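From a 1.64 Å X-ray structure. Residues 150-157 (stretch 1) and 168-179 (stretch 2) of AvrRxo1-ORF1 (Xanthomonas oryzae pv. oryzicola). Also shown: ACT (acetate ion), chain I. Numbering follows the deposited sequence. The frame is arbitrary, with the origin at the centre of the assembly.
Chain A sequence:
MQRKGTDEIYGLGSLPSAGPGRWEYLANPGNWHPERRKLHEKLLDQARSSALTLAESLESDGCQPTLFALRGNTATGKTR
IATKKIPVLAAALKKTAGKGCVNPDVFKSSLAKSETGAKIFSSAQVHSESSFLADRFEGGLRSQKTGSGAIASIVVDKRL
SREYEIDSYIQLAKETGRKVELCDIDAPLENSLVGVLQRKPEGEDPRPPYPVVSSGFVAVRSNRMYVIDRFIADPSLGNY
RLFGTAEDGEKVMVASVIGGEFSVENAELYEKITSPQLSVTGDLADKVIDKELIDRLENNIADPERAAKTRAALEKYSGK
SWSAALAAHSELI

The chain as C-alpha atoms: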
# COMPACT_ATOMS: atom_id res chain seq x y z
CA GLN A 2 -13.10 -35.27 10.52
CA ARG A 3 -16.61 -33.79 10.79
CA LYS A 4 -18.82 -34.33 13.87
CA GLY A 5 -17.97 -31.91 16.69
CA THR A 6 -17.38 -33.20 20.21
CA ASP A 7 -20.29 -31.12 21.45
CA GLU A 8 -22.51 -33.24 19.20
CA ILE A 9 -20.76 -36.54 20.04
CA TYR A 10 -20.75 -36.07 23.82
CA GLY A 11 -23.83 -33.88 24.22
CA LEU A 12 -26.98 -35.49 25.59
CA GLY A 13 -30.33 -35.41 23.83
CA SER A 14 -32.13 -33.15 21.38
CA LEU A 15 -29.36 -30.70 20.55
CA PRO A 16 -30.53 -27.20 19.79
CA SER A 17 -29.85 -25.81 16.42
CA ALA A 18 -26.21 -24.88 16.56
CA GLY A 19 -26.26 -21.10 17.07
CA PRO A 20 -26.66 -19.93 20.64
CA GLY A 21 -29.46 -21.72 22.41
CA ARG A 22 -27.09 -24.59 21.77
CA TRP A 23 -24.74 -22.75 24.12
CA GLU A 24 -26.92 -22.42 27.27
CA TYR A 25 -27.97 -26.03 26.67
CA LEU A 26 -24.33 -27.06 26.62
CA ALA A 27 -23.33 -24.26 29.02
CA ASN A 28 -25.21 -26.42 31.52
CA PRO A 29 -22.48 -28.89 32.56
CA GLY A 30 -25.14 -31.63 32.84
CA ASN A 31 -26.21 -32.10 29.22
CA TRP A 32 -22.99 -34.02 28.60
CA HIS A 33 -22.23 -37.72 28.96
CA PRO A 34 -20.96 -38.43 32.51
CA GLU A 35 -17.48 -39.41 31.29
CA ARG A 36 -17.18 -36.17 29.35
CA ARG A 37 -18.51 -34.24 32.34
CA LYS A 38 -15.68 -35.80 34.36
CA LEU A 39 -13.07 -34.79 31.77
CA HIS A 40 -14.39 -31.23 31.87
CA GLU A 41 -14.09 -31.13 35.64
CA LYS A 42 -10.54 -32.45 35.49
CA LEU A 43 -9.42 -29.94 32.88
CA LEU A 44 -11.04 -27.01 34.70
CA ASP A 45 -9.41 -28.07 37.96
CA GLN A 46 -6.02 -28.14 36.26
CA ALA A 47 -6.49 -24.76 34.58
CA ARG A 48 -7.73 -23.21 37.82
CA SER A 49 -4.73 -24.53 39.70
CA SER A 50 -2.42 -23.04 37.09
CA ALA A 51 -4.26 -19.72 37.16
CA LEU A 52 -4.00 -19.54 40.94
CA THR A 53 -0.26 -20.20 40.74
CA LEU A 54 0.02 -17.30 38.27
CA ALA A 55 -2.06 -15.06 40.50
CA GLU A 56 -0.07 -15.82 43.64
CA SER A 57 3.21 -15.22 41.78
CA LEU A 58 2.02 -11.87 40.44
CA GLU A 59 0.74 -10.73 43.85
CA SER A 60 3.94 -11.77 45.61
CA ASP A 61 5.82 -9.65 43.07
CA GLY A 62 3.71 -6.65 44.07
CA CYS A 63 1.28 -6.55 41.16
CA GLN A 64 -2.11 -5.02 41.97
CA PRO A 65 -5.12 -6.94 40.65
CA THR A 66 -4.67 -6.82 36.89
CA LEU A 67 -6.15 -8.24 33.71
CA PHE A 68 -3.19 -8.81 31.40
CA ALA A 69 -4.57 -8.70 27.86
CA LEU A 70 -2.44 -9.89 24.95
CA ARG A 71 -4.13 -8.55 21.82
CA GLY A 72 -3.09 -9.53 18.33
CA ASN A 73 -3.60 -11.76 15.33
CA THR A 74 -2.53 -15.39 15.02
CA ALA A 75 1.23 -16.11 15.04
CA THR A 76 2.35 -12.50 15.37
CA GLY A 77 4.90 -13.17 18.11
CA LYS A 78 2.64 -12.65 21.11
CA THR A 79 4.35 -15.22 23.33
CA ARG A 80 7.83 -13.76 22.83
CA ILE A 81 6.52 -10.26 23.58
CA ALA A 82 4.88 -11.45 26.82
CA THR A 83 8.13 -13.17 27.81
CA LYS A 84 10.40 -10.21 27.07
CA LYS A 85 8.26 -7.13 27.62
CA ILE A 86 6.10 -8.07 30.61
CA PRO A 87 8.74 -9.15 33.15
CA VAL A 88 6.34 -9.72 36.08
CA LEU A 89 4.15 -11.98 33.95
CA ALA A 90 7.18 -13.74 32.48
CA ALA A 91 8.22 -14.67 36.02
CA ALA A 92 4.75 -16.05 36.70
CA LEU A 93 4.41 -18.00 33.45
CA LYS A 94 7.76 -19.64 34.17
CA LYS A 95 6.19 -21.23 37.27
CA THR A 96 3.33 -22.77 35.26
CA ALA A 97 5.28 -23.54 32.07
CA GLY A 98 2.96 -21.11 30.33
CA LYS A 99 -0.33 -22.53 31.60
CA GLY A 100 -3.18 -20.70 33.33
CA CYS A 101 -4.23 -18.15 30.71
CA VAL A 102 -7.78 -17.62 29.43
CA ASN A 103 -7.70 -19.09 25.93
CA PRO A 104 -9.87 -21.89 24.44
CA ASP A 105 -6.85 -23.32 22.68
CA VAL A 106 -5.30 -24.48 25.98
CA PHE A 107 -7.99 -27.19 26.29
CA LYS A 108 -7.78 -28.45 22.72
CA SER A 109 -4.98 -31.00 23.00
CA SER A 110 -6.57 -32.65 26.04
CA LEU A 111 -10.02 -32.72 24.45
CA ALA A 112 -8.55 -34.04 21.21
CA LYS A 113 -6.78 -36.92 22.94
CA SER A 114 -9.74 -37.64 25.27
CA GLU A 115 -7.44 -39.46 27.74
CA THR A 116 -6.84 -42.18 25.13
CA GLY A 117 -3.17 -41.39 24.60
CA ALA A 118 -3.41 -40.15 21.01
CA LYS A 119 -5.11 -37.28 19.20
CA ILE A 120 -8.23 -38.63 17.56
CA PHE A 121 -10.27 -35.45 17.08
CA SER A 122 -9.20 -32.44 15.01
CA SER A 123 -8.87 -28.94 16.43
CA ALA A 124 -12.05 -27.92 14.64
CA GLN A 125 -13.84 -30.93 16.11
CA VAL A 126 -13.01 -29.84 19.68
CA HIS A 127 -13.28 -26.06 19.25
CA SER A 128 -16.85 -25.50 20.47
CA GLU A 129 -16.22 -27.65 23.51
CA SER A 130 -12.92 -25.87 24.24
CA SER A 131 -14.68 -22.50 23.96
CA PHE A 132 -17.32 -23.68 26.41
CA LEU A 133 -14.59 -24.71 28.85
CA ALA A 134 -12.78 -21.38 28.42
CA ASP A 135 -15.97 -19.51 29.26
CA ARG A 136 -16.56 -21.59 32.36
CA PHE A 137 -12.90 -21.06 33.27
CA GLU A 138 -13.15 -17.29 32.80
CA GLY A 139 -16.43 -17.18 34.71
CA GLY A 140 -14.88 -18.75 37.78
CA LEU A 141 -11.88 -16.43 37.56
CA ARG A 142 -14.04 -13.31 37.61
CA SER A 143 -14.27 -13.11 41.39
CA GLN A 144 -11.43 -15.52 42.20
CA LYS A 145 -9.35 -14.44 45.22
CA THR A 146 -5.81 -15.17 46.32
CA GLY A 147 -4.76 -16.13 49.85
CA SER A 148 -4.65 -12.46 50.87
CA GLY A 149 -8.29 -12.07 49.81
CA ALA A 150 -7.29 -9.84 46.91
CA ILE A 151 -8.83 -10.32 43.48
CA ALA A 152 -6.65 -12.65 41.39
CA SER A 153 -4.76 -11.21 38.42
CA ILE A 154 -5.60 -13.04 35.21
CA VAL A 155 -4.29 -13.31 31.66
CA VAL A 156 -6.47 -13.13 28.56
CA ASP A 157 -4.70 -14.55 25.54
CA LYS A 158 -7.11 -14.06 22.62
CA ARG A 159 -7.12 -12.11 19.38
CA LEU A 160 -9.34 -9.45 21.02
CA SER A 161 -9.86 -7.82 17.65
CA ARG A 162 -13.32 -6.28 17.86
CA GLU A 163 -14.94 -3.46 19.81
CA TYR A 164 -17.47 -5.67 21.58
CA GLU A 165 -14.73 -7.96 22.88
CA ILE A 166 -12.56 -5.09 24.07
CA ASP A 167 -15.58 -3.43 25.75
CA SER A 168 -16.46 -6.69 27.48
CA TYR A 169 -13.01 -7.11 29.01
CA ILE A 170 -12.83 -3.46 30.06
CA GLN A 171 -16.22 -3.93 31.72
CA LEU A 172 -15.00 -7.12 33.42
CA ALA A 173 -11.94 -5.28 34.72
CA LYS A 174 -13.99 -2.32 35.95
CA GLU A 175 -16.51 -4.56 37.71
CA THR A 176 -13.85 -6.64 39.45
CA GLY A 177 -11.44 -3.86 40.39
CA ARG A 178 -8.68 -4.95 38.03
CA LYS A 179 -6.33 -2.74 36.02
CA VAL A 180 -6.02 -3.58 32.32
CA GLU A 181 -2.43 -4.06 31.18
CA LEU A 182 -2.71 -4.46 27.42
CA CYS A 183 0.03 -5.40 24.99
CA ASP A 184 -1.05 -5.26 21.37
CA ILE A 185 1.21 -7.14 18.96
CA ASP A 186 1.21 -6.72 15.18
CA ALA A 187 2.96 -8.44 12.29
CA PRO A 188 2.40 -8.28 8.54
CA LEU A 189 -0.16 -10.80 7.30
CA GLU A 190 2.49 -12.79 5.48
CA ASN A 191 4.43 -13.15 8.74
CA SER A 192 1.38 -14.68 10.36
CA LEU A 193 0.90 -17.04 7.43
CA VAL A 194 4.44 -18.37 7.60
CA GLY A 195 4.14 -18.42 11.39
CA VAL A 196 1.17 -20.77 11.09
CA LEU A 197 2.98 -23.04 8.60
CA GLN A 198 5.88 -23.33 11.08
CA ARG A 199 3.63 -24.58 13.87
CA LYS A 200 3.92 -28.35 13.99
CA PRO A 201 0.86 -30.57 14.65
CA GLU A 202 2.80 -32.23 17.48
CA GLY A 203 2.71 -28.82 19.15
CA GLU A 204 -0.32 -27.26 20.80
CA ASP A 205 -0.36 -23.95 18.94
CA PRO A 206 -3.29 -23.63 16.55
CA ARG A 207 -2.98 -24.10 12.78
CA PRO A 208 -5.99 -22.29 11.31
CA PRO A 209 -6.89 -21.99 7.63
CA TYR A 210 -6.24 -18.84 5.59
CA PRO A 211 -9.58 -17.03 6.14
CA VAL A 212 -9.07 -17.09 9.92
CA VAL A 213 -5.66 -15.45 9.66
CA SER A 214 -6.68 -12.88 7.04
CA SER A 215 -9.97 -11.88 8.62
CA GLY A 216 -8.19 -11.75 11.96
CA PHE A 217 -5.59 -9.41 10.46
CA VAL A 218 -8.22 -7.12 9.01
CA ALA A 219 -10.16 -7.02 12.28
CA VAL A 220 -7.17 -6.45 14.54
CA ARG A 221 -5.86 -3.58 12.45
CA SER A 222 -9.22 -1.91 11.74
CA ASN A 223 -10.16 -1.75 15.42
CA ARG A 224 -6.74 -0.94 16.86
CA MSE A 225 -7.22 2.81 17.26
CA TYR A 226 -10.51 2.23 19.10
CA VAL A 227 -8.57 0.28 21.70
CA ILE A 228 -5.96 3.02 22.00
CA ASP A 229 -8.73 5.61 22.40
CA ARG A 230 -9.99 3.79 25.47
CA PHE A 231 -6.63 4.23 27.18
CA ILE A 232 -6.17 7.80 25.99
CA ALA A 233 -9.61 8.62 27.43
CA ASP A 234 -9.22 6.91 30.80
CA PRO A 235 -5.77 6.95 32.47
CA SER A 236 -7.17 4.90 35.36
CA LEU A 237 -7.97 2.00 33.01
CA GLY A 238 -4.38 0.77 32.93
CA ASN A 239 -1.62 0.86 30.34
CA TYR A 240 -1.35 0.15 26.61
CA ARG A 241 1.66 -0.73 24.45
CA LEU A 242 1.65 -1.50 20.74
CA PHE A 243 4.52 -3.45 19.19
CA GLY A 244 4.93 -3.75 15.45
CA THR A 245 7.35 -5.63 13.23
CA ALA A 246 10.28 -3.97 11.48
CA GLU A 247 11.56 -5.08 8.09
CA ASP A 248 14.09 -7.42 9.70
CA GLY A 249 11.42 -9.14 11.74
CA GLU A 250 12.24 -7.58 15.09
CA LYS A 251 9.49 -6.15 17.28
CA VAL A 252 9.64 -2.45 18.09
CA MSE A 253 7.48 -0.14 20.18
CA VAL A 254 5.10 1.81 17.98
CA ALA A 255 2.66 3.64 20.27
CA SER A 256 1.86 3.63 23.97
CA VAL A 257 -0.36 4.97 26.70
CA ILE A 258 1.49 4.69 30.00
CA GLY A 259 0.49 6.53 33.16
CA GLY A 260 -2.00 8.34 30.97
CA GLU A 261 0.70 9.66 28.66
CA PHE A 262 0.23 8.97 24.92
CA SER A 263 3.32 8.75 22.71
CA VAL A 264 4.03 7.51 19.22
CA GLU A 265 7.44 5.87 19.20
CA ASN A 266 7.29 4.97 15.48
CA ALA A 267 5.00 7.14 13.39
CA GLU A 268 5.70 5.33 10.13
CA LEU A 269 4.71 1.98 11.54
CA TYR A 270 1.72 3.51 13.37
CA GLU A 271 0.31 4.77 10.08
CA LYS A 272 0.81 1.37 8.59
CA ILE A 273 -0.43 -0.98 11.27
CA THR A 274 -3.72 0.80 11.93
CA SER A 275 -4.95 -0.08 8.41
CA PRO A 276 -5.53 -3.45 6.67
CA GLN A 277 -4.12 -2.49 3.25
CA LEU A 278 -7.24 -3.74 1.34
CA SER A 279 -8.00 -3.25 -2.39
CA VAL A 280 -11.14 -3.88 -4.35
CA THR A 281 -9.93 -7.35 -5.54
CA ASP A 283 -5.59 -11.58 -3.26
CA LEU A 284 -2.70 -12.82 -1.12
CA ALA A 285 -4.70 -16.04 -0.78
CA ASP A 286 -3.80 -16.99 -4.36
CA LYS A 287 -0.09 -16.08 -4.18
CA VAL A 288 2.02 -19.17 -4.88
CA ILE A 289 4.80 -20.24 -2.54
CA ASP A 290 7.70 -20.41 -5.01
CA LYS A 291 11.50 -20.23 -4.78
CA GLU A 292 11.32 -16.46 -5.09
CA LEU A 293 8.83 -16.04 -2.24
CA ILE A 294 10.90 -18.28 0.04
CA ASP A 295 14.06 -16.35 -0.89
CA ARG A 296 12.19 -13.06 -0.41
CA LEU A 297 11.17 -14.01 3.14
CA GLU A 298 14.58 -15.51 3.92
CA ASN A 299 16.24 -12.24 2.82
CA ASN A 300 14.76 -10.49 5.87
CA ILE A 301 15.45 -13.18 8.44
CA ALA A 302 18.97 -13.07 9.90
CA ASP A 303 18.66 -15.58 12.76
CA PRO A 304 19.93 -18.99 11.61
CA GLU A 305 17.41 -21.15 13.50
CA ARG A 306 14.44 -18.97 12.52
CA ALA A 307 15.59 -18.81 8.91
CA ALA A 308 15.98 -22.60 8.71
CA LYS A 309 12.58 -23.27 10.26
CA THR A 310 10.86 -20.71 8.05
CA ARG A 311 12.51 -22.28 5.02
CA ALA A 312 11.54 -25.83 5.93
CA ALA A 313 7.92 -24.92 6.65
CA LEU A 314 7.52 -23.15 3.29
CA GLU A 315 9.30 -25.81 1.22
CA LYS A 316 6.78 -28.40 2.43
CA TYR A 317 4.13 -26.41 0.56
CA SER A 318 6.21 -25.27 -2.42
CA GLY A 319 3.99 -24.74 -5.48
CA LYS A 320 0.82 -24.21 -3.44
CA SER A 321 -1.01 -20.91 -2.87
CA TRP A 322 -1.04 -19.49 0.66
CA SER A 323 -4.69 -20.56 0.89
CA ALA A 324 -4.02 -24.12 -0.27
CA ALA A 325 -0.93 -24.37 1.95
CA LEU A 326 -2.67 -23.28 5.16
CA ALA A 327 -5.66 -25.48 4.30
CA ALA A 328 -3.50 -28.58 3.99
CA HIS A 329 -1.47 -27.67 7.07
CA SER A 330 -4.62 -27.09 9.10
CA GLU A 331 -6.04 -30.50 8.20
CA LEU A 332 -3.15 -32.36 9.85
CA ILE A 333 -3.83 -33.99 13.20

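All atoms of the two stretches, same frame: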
# COMPACT_ATOMS: atom_id res chain seq x y z
N ALA A 150 -7.29 -10.77 48.03
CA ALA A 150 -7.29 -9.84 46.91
C ALA A 150 -7.79 -10.56 45.66
O ALA A 150 -7.65 -11.78 45.54
CB ALA A 150 -5.90 -9.29 46.67
N ILE A 151 -8.38 -9.79 44.76
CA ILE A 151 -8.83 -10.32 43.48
C ILE A 151 -7.61 -10.85 42.73
O ILE A 151 -6.56 -10.20 42.69
CB ILE A 151 -9.55 -9.21 42.66
CG1 ILE A 151 -10.97 -9.01 43.20
CG2 ILE A 151 -9.60 -9.55 41.19
CD1 ILE A 151 -11.94 -10.14 42.83
N ALA A 152 -7.74 -12.04 42.14
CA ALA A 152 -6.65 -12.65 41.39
C ALA A 152 -6.40 -11.95 40.05
O ALA A 152 -7.33 -11.69 39.29
CB ALA A 152 -6.96 -14.12 41.13
N SER A 153 -5.13 -11.68 39.76
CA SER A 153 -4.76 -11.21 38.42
C SER A 153 -4.94 -12.36 37.44
O SER A 153 -4.76 -13.53 37.79
CB SER A 153 -3.30 -10.75 38.39
OG SER A 153 -3.17 -9.48 39.01
N ILE A 154 -5.32 -12.02 36.22
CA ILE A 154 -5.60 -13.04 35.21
C ILE A 154 -5.00 -12.62 33.87
O ILE A 154 -4.69 -11.46 33.66
CB ILE A 154 -7.12 -13.32 35.05
CG1 ILE A 154 -7.85 -12.07 34.55
CG2 ILE A 154 -7.72 -13.81 36.36
CD1 ILE A 154 -9.37 -12.26 34.37
N VAL A 155 -4.86 -13.59 32.97
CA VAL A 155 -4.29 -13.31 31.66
C VAL A 155 -5.26 -13.74 30.58
O VAL A 155 -5.73 -14.88 30.58
CB VAL A 155 -2.97 -14.08 31.44
CG1 VAL A 155 -2.34 -13.67 30.10
CG2 VAL A 155 -2.02 -13.82 32.57
N VAL A 156 -5.57 -12.83 29.66
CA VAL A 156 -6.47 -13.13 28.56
C VAL A 156 -5.63 -13.12 27.29
O VAL A 156 -5.06 -12.10 26.91
CB VAL A 156 -7.63 -12.12 28.46
CG1 VAL A 156 -8.55 -12.47 27.28
CG2 VAL A 156 -8.42 -12.12 29.75
N ASP A 157 -5.55 -14.29 26.67
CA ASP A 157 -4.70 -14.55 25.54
C ASP A 157 -5.61 -14.91 24.37
O ASP A 157 -5.85 -16.09 24.11
CB ASP A 157 -3.82 -15.75 25.92
CG ASP A 157 -2.82 -16.08 24.87
OD1 ASP A 157 -2.61 -15.26 23.95
OD2 ASP A 157 -2.22 -17.17 24.97
N SER A 168 -16.10 -5.66 26.51
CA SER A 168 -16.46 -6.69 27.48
C SER A 168 -15.36 -6.89 28.50
O SER A 168 -15.64 -6.99 29.69
CB SER A 168 -16.83 -8.01 26.79
OG SER A 168 -15.67 -8.71 26.35
N TYR A 169 -14.10 -6.92 28.06
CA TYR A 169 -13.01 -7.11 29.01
C TYR A 169 -12.74 -5.88 29.86
O TYR A 169 -12.38 -6.01 31.04
CB TYR A 169 -11.73 -7.67 28.33
CG TYR A 169 -11.88 -9.14 28.05
CD1 TYR A 169 -11.87 -10.06 29.09
CD2 TYR A 169 -12.09 -9.61 26.76
CE1 TYR A 169 -12.04 -11.41 28.85
CE2 TYR A 169 -12.27 -10.96 26.51
CZ TYR A 169 -12.23 -11.85 27.56
OH TYR A 169 -12.41 -13.19 27.31
N ILE A 170 -12.94 -4.69 29.29
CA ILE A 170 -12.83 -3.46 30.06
C ILE A 170 -13.91 -3.46 31.14
O ILE A 170 -13.65 -3.15 32.30
CB ILE A 170 -12.96 -2.20 29.16
CG1 ILE A 170 -11.67 -2.00 28.35
CG2 ILE A 170 -13.24 -0.96 30.00
CD1 ILE A 170 -11.75 -0.89 27.30
N GLN A 171 -15.12 -3.84 30.76
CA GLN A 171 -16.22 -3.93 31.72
C GLN A 171 -15.91 -4.96 32.81
O GLN A 171 -16.12 -4.69 33.99
CB GLN A 171 -17.52 -4.28 31.02
CG GLN A 171 -18.74 -4.22 31.93
CD GLN A 171 -20.03 -4.41 31.16
OE1 GLN A 171 -20.08 -5.18 30.19
NE2 GLN A 171 -21.07 -3.71 31.58
N LEU A 172 -15.38 -6.12 32.43
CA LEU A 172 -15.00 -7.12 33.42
C LEU A 172 -13.97 -6.56 34.39
O LEU A 172 -14.08 -6.75 35.60
CB LEU A 172 -14.45 -8.37 32.73
CG LEU A 172 -14.23 -9.60 33.62
CD1 LEU A 172 -14.54 -10.87 32.83
CD2 LEU A 172 -12.82 -9.66 34.16
N ALA A 173 -12.96 -5.86 33.87
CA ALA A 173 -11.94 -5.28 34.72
C ALA A 173 -12.54 -4.25 35.68
O ALA A 173 -12.28 -4.28 36.89
CB ALA A 173 -10.84 -4.67 33.88
N LYS A 174 -13.35 -3.35 35.14
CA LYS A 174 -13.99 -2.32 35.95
C LYS A 174 -14.84 -2.92 37.07
O LYS A 174 -14.78 -2.47 38.22
CB LYS A 174 -14.85 -1.41 35.07
CG LYS A 174 -14.06 -0.50 34.13
CD LYS A 174 -13.27 0.55 34.91
CE LYS A 174 -12.63 1.57 33.98
NZ LYS A 174 -11.83 2.57 34.77
N GLU A 175 -15.61 -3.95 36.74
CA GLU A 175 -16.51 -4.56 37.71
C GLU A 175 -15.80 -5.34 38.80
O GLU A 175 -16.34 -5.54 39.89
CB GLU A 175 -17.53 -5.46 37.01
CG GLU A 175 -18.55 -4.70 36.17
CD GLU A 175 -19.49 -5.63 35.41
OE1 GLU A 175 -19.28 -6.86 35.45
OE2 GLU A 175 -20.43 -5.13 34.77
N THR A 176 -14.58 -5.79 38.51
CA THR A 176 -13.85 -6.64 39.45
C THR A 176 -12.66 -5.93 40.08
O THR A 176 -11.90 -6.55 40.82
CB THR A 176 -13.36 -7.94 38.79
OG1 THR A 176 -12.50 -7.62 37.68
CG2 THR A 176 -14.54 -8.76 38.29
N GLY A 177 -12.50 -4.64 39.79
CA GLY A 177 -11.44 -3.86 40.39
C GLY A 177 -10.06 -4.25 39.89
O GLY A 177 -9.09 -4.19 40.65
N ARG A 178 -9.97 -4.64 38.63
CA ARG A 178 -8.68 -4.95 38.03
C ARG A 178 -8.23 -3.85 37.09
O ARG A 178 -9.06 -3.25 36.40
CB ARG A 178 -8.77 -6.24 37.22
CG ARG A 178 -8.98 -7.51 38.03
CD ARG A 178 -8.97 -8.71 37.09
NE ARG A 178 -9.00 -9.99 37.79
CZ ARG A 178 -10.10 -10.71 38.02
NH1 ARG A 178 -11.29 -10.26 37.65
NH2 ARG A 178 -9.99 -11.87 38.65
N LYS A 179 -6.92 -3.60 37.04
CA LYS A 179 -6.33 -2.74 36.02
C LYS A 179 -6.28 -3.56 34.73
O LYS A 179 -6.27 -4.78 34.79
CB LYS A 179 -4.89 -2.37 36.39
CG LYS A 179 -4.76 -1.40 37.53
CD LYS A 179 -5.19 -0.02 37.11
CE LYS A 179 -4.90 0.99 38.20
NZ LYS A 179 -5.57 2.29 37.89
C ACT I . -8.88 0.72 38.07
O ACT I . -7.98 1.53 38.36
OXT ACT I . -8.89 -0.34 38.74
CH3 ACT I . -9.90 1.04 37.01

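The contact sets a helix, its C-terminal turn and the residues just beyond it against an extended segment that becomes a strand at Ile154. The helix runs antiparallel to stretch 1: Val156 lies nearest Tyr169, with CA atoms 8.9 Å apart, and Ile151 nearest Thr176, where the CA to CA distance falls to 7.4 Å. The chain then turns at the C-terminal end of the helix, and Arg178 comes back alongside Ser153, CA to CA 7.4 Å. In the strand, alternation sorts the side chains. Ile154 and Val156 point toward the helix, while Val155 lies out of its reach.

The helix answers with a spacing of three and four. Tyr169 comes first, pointing toward the strand and laying a ring face against Val156. Val156 CG1 sits 4.1 Å from the ring centroid and 23° off the ring normal, a CH-pi contact in which a methyl group meets the pi cloud; its closest ring atom is Tyr169 CZ, at 3.7 Å. Ile170 and Gln171 are out of reach, and Leu172 supplies the next contact, with its CD2 4.3 Å from Ile154 CD1. This is a looser apolar touch between two buried side chains.

Lys174 and Glu175 again lie out of reach, and the helix then closes at a Schellman motif. Thr176 points toward stretch 1, but its hydroxyl serves its own helix: OG1 donates to Leu172 O at 2.8 Å. Its carbonyl oxygen packs against Ile151, with Thr176 O 3.5 Å from Ile151 CG1. Gly177 takes a positive phi of 70°, a conformation that favours glycine, and the chain leaves the helix there. Arg178 N bonds back to Ala173 O at 2.9 Å, tying the departing chain to the last turn.

Arg178 is the polar centre of the contact and has the largest covered area of any residue here. With chi1 in m and the next two torsions in t, its extended side chain carries the guanidinium to the backbone of stretch 1. There Arg178 NE and Arg178 NH2 both donate to Ala152 O, at 2.8 Å and 2.7 Å, so one carbonyl receives a forked pair near the guanidinium plane. The flat faces are left to apolar groups: Ile151 CG2 covers one, 3.4 Å from Arg178 CZ, and Ile154 CG1 lies over the opposite one. Arg178 NH1 makes a weak hydrogen bond of 2.9 Å to Thr176 OG1, linking the arginine back to the helix end.

Lys179 reaches no atom of stretch 1; its NZ instead donates to acetate O at 2.6 Å. The design rule is compact: apolar residues pair along the helix, and beyond its end a sandwiched arginine binds a backbone carbonyl in the loop just before the strand.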